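Local coordinates for protein vanadium-dependent bromoperoxidase (Corallina officinalis, PDB 1QHB) that uses vanadate as cofactor and hydrogen peroxide as oxidant to brominate organic substrates, working as a calcium-binding homododecamer, at residues 151-156 against 194-199; 285-290 against 312-317; 349-354 against 498-503. All coordinates share one frame; numbering follows the deposited sequence.

Contact 1: residues 151-156 against 194-199; sequences TSPELI and GLEWFN
Glu-154 lies flat along the indole of Trp-197, and this CH-pi contact is central to the meeting between the first turn of helix 153-167 and the short helix 196-199. CG of Glu-154 stands over the six-membered ring of Trp-197, 3.7 Å from its centroid and 12° off the ring normal. The carboxylate stays nearly parallel to the ring, its plane turned only 11° from it, with Glu-154 CD 3.5 Å from Trp-197 CZ2. Both residues carry CG anti to the backbone N, and the two side chains lie side by side, pointing the same way. The polar end of the glutamate goes on to a salt bridge with Arg-213, which probably keeps the carboxylate ionised in its buried setting.

The other van der Waals contacts are lighter. Pro-153 CG rests 3.9 Å from Glu-196 OE1 at the more exposed border, while the apolar pair Ile-156 CG2 and Leu-195 CD2 meets at 4.2 Å.

No direct hydrogen bond crosses the contact. A water does the bridging instead: it donates to Pro-153 O at 2.9 Å and accepts from Trp-197 N at 3.3 Å. Within 151-156, Ser-152 is the N-cap, its OG accepting from Leu-155 N.

The contact packs the N-terminal ends of two helices against each other, away from the vanadate and calcium sites. Helix 432-437 packs against Leu-155 and Ile-156, and further along helix 153-167 Ala-157 touches Trp-197.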
loop_
_atom_site.group_PDB
_atom_site.type_symbol
_atom_site.label_atom_id
_atom_site.label_comp_id
_atom_site.label_asym_id
_atom_site.label_seq_id
_atom_site.Cartn_x
_atom_site.Cartn_y
_atom_site.Cartn_z
ATOM N N THR A 151 5.497 -38.209 -39.366
ATOM C CA THR A 151 6.295 -38.391 -40.569
ATOM C C THR A 151 7.750 -38.160 -40.313
ATOM O O THR A 151 8.506 -37.959 -41.294
ATOM C CB THR A 151 5.775 -37.362 -41.614
ATOM O OG1 THR A 151 5.803 -36.071 -40.950
ATOM C CG2 THR A 151 4.291 -37.622 -41.975
ATOM N N SER A 152 8.203 -38.128 -39.051
ATOM C CA SER A 152 9.632 -37.822 -38.845
ATOM C C SER A 152 10.466 -39.065 -38.696
ATOM O O SER A 152 10.045 -40.131 -38.204
ATOM C CB SER A 152 9.811 -36.969 -37.577
ATOM O OG SER A 152 9.389 -37.686 -36.417
ATOM N N PRO A 153 11.758 -38.922 -38.978
ATOM C CA PRO A 153 12.736 -40.002 -38.778
ATOM C C PRO A 153 12.683 -40.444 -37.325
ATOM O O PRO A 153 12.703 -41.640 -36.986
ATOM C CB PRO A 153 14.073 -39.339 -39.090
ATOM C CG PRO A 153 13.709 -38.250 -40.055
ATOM C CD PRO A 153 12.385 -37.701 -39.542
ATOM N N GLU A 154 12.605 -39.482 -36.390
ATOM C CA GLU A 154 12.517 -39.816 -34.984
ATOM C C GLU A 154 11.425 -40.829 -34.601
ATOM O O GLU A 154 11.595 -41.811 -33.844
ATOM C CB GLU A 154 12.312 -38.586 -34.123
ATOM C CG GLU A 154 12.566 -38.905 -32.642
ATOM C CD GLU A 154 12.684 -37.676 -31.755
ATOM O OE1 GLU A 154 12.452 -36.555 -32.264
ATOM O OE2 GLU A 154 13.024 -37.896 -30.596
ATOM N N LEU A 155 10.206 -40.596 -35.107
ATOM C CA LEU A 155 9.059 -41.447 -34.774
ATOM C C LEU A 155 9.253 -42.813 -35.406
ATOM O O LEU A 155 8.953 -43.886 -34.831
ATOM C CB LEU A 155 7.791 -40.735 -35.243
ATOM C CG LEU A 155 6.407 -41.313 -34.962
ATOM C CD1 LEU A 155 6.057 -42.362 -36.011
ATOM C CD2 LEU A 155 6.294 -41.956 -33.597
ATOM N N ILE A 156 9.786 -42.809 -36.638
ATOM C CA ILE A 156 10.076 -44.073 -37.315
ATOM C C ILE A 156 10.973 -44.931 -36.422
ATOM O O ILE A 156 10.652 -46.100 -36.150
ATOM C CB ILE A 156 10.708 -43.836 -38.684
ATOM C CG1 ILE A 156 9.697 -43.155 -39.615
ATOM C CG2 ILE A 156 11.187 -45.167 -39.267
ATOM C CD1 ILE A 156 10.367 -42.592 -40.849
ATOM N N GLY A 194 19.852 -49.376 -39.399
ATOM C CA GLY A 194 19.539 -49.021 -40.754
ATOM C C GLY A 194 18.640 -47.802 -40.772
ATOM O O GLY A 194 18.268 -47.429 -41.859
ATOM N N LEU A 195 18.223 -47.230 -39.654
ATOM C CA LEU A 195 17.335 -46.082 -39.663
ATOM C C LEU A 195 18.142 -44.819 -39.458
ATOM O O LEU A 195 19.036 -44.696 -38.626
ATOM C CB LEU A 195 16.248 -46.204 -38.597
ATOM C CG LEU A 195 15.451 -47.518 -38.640
ATOM C CD1 LEU A 195 14.546 -47.601 -37.425
ATOM C CD2 LEU A 195 14.636 -47.554 -39.928
ATOM N N GLU A 196 17.806 -43.794 -40.231
ATOM C CA GLU A 196 18.461 -42.494 -40.210
ATOM C C GLU A 196 18.563 -41.870 -38.835
ATOM O O GLU A 196 19.608 -41.277 -38.521
ATOM C CB GLU A 196 17.645 -41.610 -41.162
ATOM C CG GLU A 196 18.100 -40.164 -41.213
ATOM C CD GLU A 196 17.145 -39.310 -42.040
ATOM O OE1 GLU A 196 16.148 -39.803 -42.620
ATOM O OE2 GLU A 196 17.446 -38.101 -42.102
ATOM N N TRP A 197 17.551 -41.951 -37.970
ATOM C CA TRP A 197 17.679 -41.374 -36.633
ATOM C C TRP A 197 18.969 -41.805 -35.948
ATOM O O TRP A 197 19.790 -41.025 -35.411
ATOM C CB TRP A 197 16.483 -41.777 -35.763
ATOM C CG TRP A 197 16.436 -41.030 -34.450
ATOM C CD1 TRP A 197 16.605 -41.583 -33.207
ATOM C CD2 TRP A 197 16.244 -39.634 -34.239
ATOM N NE1 TRP A 197 16.557 -40.614 -32.258
ATOM C CE2 TRP A 197 16.318 -39.401 -32.861
ATOM C CE3 TRP A 197 15.976 -38.547 -35.098
ATOM C CZ2 TRP A 197 16.134 -38.139 -32.272
ATOM C CZ3 TRP A 197 15.789 -37.294 -34.540
ATOM C CH2 TRP A 197 15.898 -37.106 -33.143
ATOM N N PHE A 198 19.232 -43.130 -35.986
ATOM C CA PHE A 198 20.416 -43.664 -35.336
ATOM C C PHE A 198 21.703 -43.608 -36.156
ATOM O O PHE A 198 22.772 -43.489 -35.545
ATOM C CB PHE A 198 20.178 -45.130 -34.939
ATOM C CG PHE A 198 19.040 -45.399 -33.993
ATOM C CD1 PHE A 198 19.117 -45.050 -32.655
ATOM C CD2 PHE A 198 17.914 -46.076 -34.410
ATOM C CE1 PHE A 198 18.090 -45.300 -31.763
ATOM C CE2 PHE A 198 16.861 -46.353 -33.552
ATOM C CZ PHE A 198 16.945 -45.960 -32.224
ATOM N N ASN A 199 21.631 -43.752 -37.481
ATOM C CA ASN A 199 22.886 -43.839 -38.228
ATOM C C ASN A 199 23.370 -42.546 -38.808
ATOM O O ASN A 199 24.409 -42.539 -39.449
ATOM C CB ASN A 199 22.826 -44.919 -39.328
ATOM C CG ASN A 199 21.851 -44.637 -40.441
ATOM O OD1 ASN A 199 21.621 -43.495 -40.794
ATOM N ND2 ASN A 199 21.190 -45.631 -40.998
HETATM O O HOH W 1 14.560 -43.065 -38.771
#

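Contact 2: residues 285-290 against 312-317; sequences ATPGRD and SYEPGA
Thr-286 and Ser-312 join the end of strand 276-285 to the start of strand 313-318, the outermost strand, within this chain, of a three-stranded antiparallel sheet. Ala-285 and Tyr-313 form a non-hydrogen-bonded pair there, and just beyond it Thr-286 N donates to Ser-312 O at 3.0 Å. A type II turn from Thr-286 to Arg-289 then swings the chain back, and Arg-289 reaches out again to the same serine.

Arg-289 starts with CB directed toward 312-317. CG lies anti to the backbone N (chi1 179°) and the chain runs extended to NE, bringing Arg-289 CD within 3.8 Å of Ser-312 OG. At the tip, Arg-289 NH1 donates to Ser-312 OG at 2.9 Å in a noticeably bent bond (144°), the oxygen lying close to the guanidinium plane. An alanine here would probably leave Ser-312 OG without its guanidinium partner and the turn less firmly tied to the strand. Farther back, the apolar part of the tie is Ala-285 CB against Tyr-313 CE2; in the dodecamer, Tyr-313 also packs on Ile-248 of a second subunit.

Ser-312 OG and Thr-286 OG1 are hydrogen-bonded at 2.7 Å, and a water links Thr-286 OG1 to Glu-314, donating to OE2 of Glu-314 at 2.6 Å.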
loop_
_atom_site.group_PDB
_atom_site.type_symbol
_atom_site.label_atom_id
_atom_site.label_comp_id
_atom_site.label_asym_id
_atom_site.label_seq_id
_atom_site.Cartn_x
_atom_site.Cartn_y
_atom_site.Cartn_z
ATOM N N ALA A 285 3.754 -62.637 -15.284
ATOM C CA ALA A 285 2.716 -62.687 -16.314
ATOM C C ALA A 285 3.039 -63.827 -17.290
ATOM O O ALA A 285 4.205 -64.030 -17.648
ATOM C CB ALA A 285 2.664 -61.372 -17.114
ATOM N N THR A 286 2.003 -64.539 -17.745
ATOM C CA THR A 286 2.182 -65.598 -18.713
ATOM C C THR A 286 3.138 -65.181 -19.808
ATOM O O THR A 286 2.882 -64.280 -20.599
ATOM C CB THR A 286 0.833 -65.973 -19.360
ATOM O OG1 THR A 286 -0.050 -66.345 -18.282
ATOM C CG2 THR A 286 0.962 -67.174 -20.314
ATOM N N PRO A 287 4.239 -65.927 -19.959
ATOM C CA PRO A 287 5.222 -65.678 -21.014
ATOM C C PRO A 287 4.596 -65.907 -22.367
ATOM O O PRO A 287 3.809 -66.825 -22.502
ATOM C CB PRO A 287 6.304 -66.724 -20.751
ATOM C CG PRO A 287 6.130 -67.045 -19.296
ATOM C CD PRO A 287 4.641 -67.020 -19.063
ATOM N N GLY A 288 4.904 -65.091 -23.361
ATOM C CA GLY A 288 4.386 -65.246 -24.698
ATOM C C GLY A 288 2.962 -64.806 -24.938
ATOM O O GLY A 288 2.449 -64.925 -26.046
ATOM N N ARG A 289 2.221 -64.350 -23.952
ATOM C CA ARG A 289 0.848 -63.917 -24.220
ATOM C C ARG A 289 0.832 -62.386 -24.304
ATOM O O ARG A 289 1.161 -61.697 -23.331
ATOM C CB ARG A 289 -0.071 -64.469 -23.145
ATOM C CG ARG A 289 -1.533 -64.066 -23.284
ATOM C CD ARG A 289 -2.366 -64.612 -22.120
ATOM N NE ARG A 289 -3.761 -64.292 -22.451
ATOM C CZ ARG A 289 -4.781 -64.161 -21.633
ATOM N NH1 ARG A 289 -4.578 -64.337 -20.325
ATOM N NH2 ARG A 289 -5.960 -63.856 -22.152
ATOM N N ASP A 290 0.550 -61.869 -25.482
ATOM C CA ASP A 290 0.450 -60.431 -25.724
ATOM C C ASP A 290 -0.998 -60.135 -26.097
ATOM O O ASP A 290 -1.770 -61.073 -26.329
ATOM C CB ASP A 290 1.398 -59.929 -26.780
ATOM C CG ASP A 290 2.852 -60.166 -26.431
ATOM O OD1 ASP A 290 3.319 -59.553 -25.433
ATOM O OD2 ASP A 290 3.540 -60.940 -27.146
ATOM N N SER A 312 -3.258 -63.089 -17.324
ATOM C CA SER A 312 -3.106 -64.323 -16.538
ATOM C C SER A 312 -1.632 -64.393 -16.141
ATOM O O SER A 312 -0.801 -63.812 -16.826
ATOM C CB SER A 312 -3.373 -65.626 -17.244
ATOM O OG SER A 312 -2.640 -65.566 -18.500
ATOM N N TYR A 313 -1.403 -65.001 -15.001
ATOM C CA TYR A 313 -0.105 -65.086 -14.348
ATOM C C TYR A 313 0.205 -66.543 -14.013
ATOM O O TYR A 313 -0.677 -67.389 -13.900
ATOM C CB TYR A 313 -0.134 -64.312 -12.968
ATOM C CG TYR A 313 -0.415 -62.840 -13.234
ATOM C CD1 TYR A 313 -1.721 -62.352 -13.384
ATOM C CD2 TYR A 313 0.669 -61.964 -13.432
ATOM C CE1 TYR A 313 -1.956 -61.019 -13.708
ATOM C CE2 TYR A 313 0.410 -60.652 -13.752
ATOM C CZ TYR A 313 -0.878 -60.176 -13.882
ATOM O OH TYR A 313 -1.025 -58.862 -14.210
ATOM N N GLU A 314 1.484 -66.787 -13.758
ATOM C CA GLU A 314 1.946 -68.067 -13.245
ATOM C C GLU A 314 2.016 -67.919 -11.723
ATOM O O GLU A 314 2.024 -66.801 -11.225
ATOM C CB GLU A 314 3.334 -68.385 -13.782
ATOM C CG GLU A 314 3.407 -68.554 -15.292
ATOM C CD GLU A 314 2.753 -69.837 -15.778
ATOM O OE1 GLU A 314 2.594 -70.751 -14.932
ATOM O OE2 GLU A 314 2.402 -69.938 -16.975
ATOM N N PRO A 315 1.984 -69.045 -11.027
ATOM C CA PRO A 315 2.070 -69.077 -9.581
ATOM C C PRO A 315 3.427 -68.561 -9.120
ATOM O O PRO A 315 4.404 -68.692 -9.865
ATOM C CB PRO A 315 1.922 -70.560 -9.208
ATOM C CG PRO A 315 1.348 -71.187 -10.434
ATOM C CD PRO A 315 1.898 -70.411 -11.615
ATOM N N GLY A 316 3.497 -68.010 -7.898
ATOM C CA GLY A 316 4.775 -67.592 -7.355
ATOM C C GLY A 316 5.196 -66.185 -7.794
ATOM O O GLY A 316 4.413 -65.294 -8.101
ATOM N N ALA A 317 6.510 -65.996 -7.757
ATOM C CA ALA A 317 7.136 -64.721 -8.060
ATOM C C ALA A 317 8.623 -64.933 -8.370
ATOM O O ALA A 317 9.196 -65.817 -7.777
ATOM C CB ALA A 317 7.001 -63.889 -6.765
HETATM O O HOH W 2 0.093 -68.714 -17.336
#

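Contact 3: residues 349-354 against 498-503; sequences NGVPFD and AFFDAN
Phe-353 meets Phe-499 and Phe-500 in an aromatic cluster where the loop after helix 337-349 runs past the C-terminal end of helix 484-499, with a single backbone bridge pairing Phe-353 and Phe-500. The edge of Phe-499 is turned toward the face of Phe-353 in an offset edge-to-face pair, the planes 84° apart and the centroids 5.8 Å apart. Against Phe-500 the tilt is gentler, 39°, with CE1 of Phe-353 reaching CE1 of Phe-500 at 3.7 Å while CD1 of Phe-353 lies over the Phe-500 face, toward its rim. Phe-353 has CG anti to its carbonyl carbon (chi1 -70°), which brings the ring back beside both partners although its CB sets off away from them. The carbonyl oxygens of Val-351 and Pro-352 sit at the edge of Phe-500, and Val-351 CG1 touches its CD1.

Two backbone bonds hold the two segments in this register. Asp-501 N donates to Pro-352 O at 2.9 Å, and Asp-354 N donates to Phe-499 O, also at 2.9 Å.

Farther out, Leu-346 and Leu-347 of helix 337-349 back Phe-500, Leu-347 also touches Phe-353, and His-378 meets Phe-499 edge-to-face. Gly-350 closes helix 337-349 in a Schellman motif and sends the chain into this loop, which continues toward the calcium site; the ion lies about 9 Å from the Phe-353 side chain. Asp-501 OD2 forms a salt bridge with Arg-44 of a third subunit, so the contact also borders a subunit interface. The carboxylate of Asp-354 takes hydrogen bonds from Asn-356 N at OD1 and Asn-585 N at OD2, and Asp-354 OD2 also lies 2.6 Å from Ala-498 O, close enough that the acid probably holds a proton.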
loop_
_atom_site.group_PDB
_atom_site.type_symbol
_atom_site.label_atom_id
_atom_site.label_comp_id
_atom_site.label_asym_id
_atom_site.label_seq_id
_atom_site.Cartn_x
_atom_site.Cartn_y
_atom_site.Cartn_z
ATOM N N ASN A 349 21.532 -50.001 4.291
ATOM C CA ASN A 349 22.936 -50.234 4.028
ATOM C C ASN A 349 23.840 -49.176 4.620
ATOM O O ASN A 349 25.063 -49.378 4.624
ATOM C CB ASN A 349 23.129 -50.365 2.498
ATOM C CG ASN A 349 22.569 -51.697 2.015
ATOM O OD1 ASN A 349 21.992 -52.449 2.811
ATOM N ND2 ASN A 349 22.815 -51.971 0.780
ATOM N N GLY A 350 23.334 -48.074 5.191
ATOM C CA GLY A 350 24.226 -47.112 5.820
ATOM C C GLY A 350 24.896 -46.200 4.808
ATOM O O GLY A 350 25.916 -45.606 5.170
ATOM N N VAL A 351 24.414 -46.050 3.573
ATOM C CA VAL A 351 25.030 -45.056 2.691
ATOM C C VAL A 351 24.887 -43.659 3.311
ATOM O O VAL A 351 23.863 -43.328 3.892
ATOM C CB VAL A 351 24.328 -45.120 1.334
ATOM C CG1 VAL A 351 24.879 -44.005 0.453
ATOM C CG2 VAL A 351 24.467 -46.542 0.774
ATOM N N PRO A 352 25.938 -42.852 3.331
ATOM C CA PRO A 352 25.956 -41.569 3.997
ATOM C C PRO A 352 25.046 -40.526 3.352
ATOM O O PRO A 352 24.792 -40.597 2.171
ATOM C CB PRO A 352 27.366 -41.023 3.891
ATOM C CG PRO A 352 28.191 -42.126 3.289
ATOM C CD PRO A 352 27.269 -43.172 2.713
ATOM N N PHE A 353 24.560 -39.595 4.179
ATOM C CA PHE A 353 23.758 -38.507 3.639
ATOM C C PHE A 353 24.716 -37.522 2.937
ATOM O O PHE A 353 25.933 -37.600 3.094
ATOM C CB PHE A 353 22.943 -37.836 4.770
ATOM C CG PHE A 353 21.846 -38.710 5.305
ATOM C CD1 PHE A 353 20.888 -39.264 4.473
ATOM C CD2 PHE A 353 21.774 -39.020 6.641
ATOM C CE1 PHE A 353 19.890 -40.064 4.971
ATOM C CE2 PHE A 353 20.785 -39.832 7.159
ATOM C CZ PHE A 353 19.838 -40.359 6.324
ATOM N N ASP A 354 24.207 -36.631 2.132
ATOM C CA ASP A 354 25.023 -35.573 1.504
ATOM C C ASP A 354 25.820 -34.878 2.593
ATOM O O ASP A 354 25.332 -34.461 3.651
ATOM C CB ASP A 354 24.006 -34.666 0.843
ATOM C CG ASP A 354 24.536 -33.481 0.102
ATOM O OD1 ASP A 354 25.683 -33.010 0.302
ATOM O OD2 ASP A 354 23.708 -33.021 -0.720
ATOM N N ALA A 498 20.153 -35.538 -4.137
ATOM C CA ALA A 498 20.445 -34.386 -3.340
ATOM C C ALA A 498 20.661 -34.818 -1.881
ATOM O O ALA A 498 21.508 -34.241 -1.197
ATOM C CB ALA A 498 19.282 -33.375 -3.314
ATOM N N PHE A 499 19.825 -35.727 -1.395
ATOM C CA PHE A 499 19.864 -36.010 0.028
ATOM C C PHE A 499 20.970 -36.961 0.452
ATOM O O PHE A 499 21.405 -36.907 1.614
ATOM C CB PHE A 499 18.494 -36.624 0.384
ATOM C CG PHE A 499 18.040 -36.147 1.726
ATOM C CD1 PHE A 499 18.558 -36.696 2.877
ATOM C CD2 PHE A 499 17.123 -35.138 1.811
ATOM C CE1 PHE A 499 18.129 -36.239 4.115
ATOM C CE2 PHE A 499 16.719 -34.643 3.028
ATOM C CZ PHE A 499 17.218 -35.208 4.177
ATOM N N PHE A 500 21.338 -37.871 -0.424
ATOM C CA PHE A 500 22.342 -38.895 -0.103
ATOM C C PHE A 500 23.686 -38.492 -0.706
ATOM O O PHE A 500 23.708 -37.533 -1.504
ATOM C CB PHE A 500 22.025 -40.314 -0.615
ATOM C CG PHE A 500 21.039 -41.032 0.259
ATOM C CD1 PHE A 500 21.417 -41.785 1.349
ATOM C CD2 PHE A 500 19.677 -40.941 -0.043
ATOM C CE1 PHE A 500 20.470 -42.407 2.141
ATOM C CE2 PHE A 500 18.739 -41.542 0.764
ATOM C CZ PHE A 500 19.122 -42.304 1.857
ATOM N N ASP A 501 24.781 -39.103 -0.286
ATOM C CA ASP A 501 26.103 -38.768 -0.863
ATOM C C ASP A 501 26.087 -39.491 -2.195
ATOM O O ASP A 501 26.418 -40.728 -2.230
ATOM C CB ASP A 501 27.216 -39.297 0.048
ATOM C CG ASP A 501 28.608 -38.901 -0.349
ATOM O OD1 ASP A 501 28.817 -38.281 -1.405
ATOM O OD2 ASP A 501 29.584 -39.180 0.382
ATOM N N ALA A 502 25.605 -38.893 -3.257
ATOM C CA ALA A 502 25.372 -39.569 -4.526
ATOM C C ALA A 502 26.557 -40.197 -5.215
ATOM O O ALA A 502 26.363 -41.129 -6.036
ATOM C CB ALA A 502 24.696 -38.570 -5.459
ATOM N N ASN A 503 27.761 -39.695 -4.998
ATOM C CA ASN A 503 28.949 -40.255 -5.640
ATOM C C ASN A 503 29.609 -41.358 -4.820
ATOM O O ASN A 503 30.677 -41.841 -5.196
ATOM C CB ASN A 503 29.992 -39.148 -5.920
ATOM C CG ASN A 503 29.422 -38.231 -6.967
ATOM O OD1 ASN A 503 28.932 -38.568 -8.018
ATOM N ND2 ASN A 503 29.360 -36.950 -6.785
#

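From the N terminus, the first of the three loops closes at contact 1, where 194-199 returns to the start of helix 153-167 after a mostly helical excursion of 37 residues. Contact 2 follows with a shorter loop of 21 residues containing helix 295-302, closed against the strand that is outermost, within this chain, in the three-stranded sheet. Contact 3 spans far more sequence: 143 residues, including helices 376-402 and 407-422, separate the loop after helix 337-349 from the end of helix 484-499. The three loops run in series, none nested or crossing. Their centres stand 34 to 40 Å apart, so they fasten separate regions: helix starts, an outer strand and the calcium-site side of the helical core.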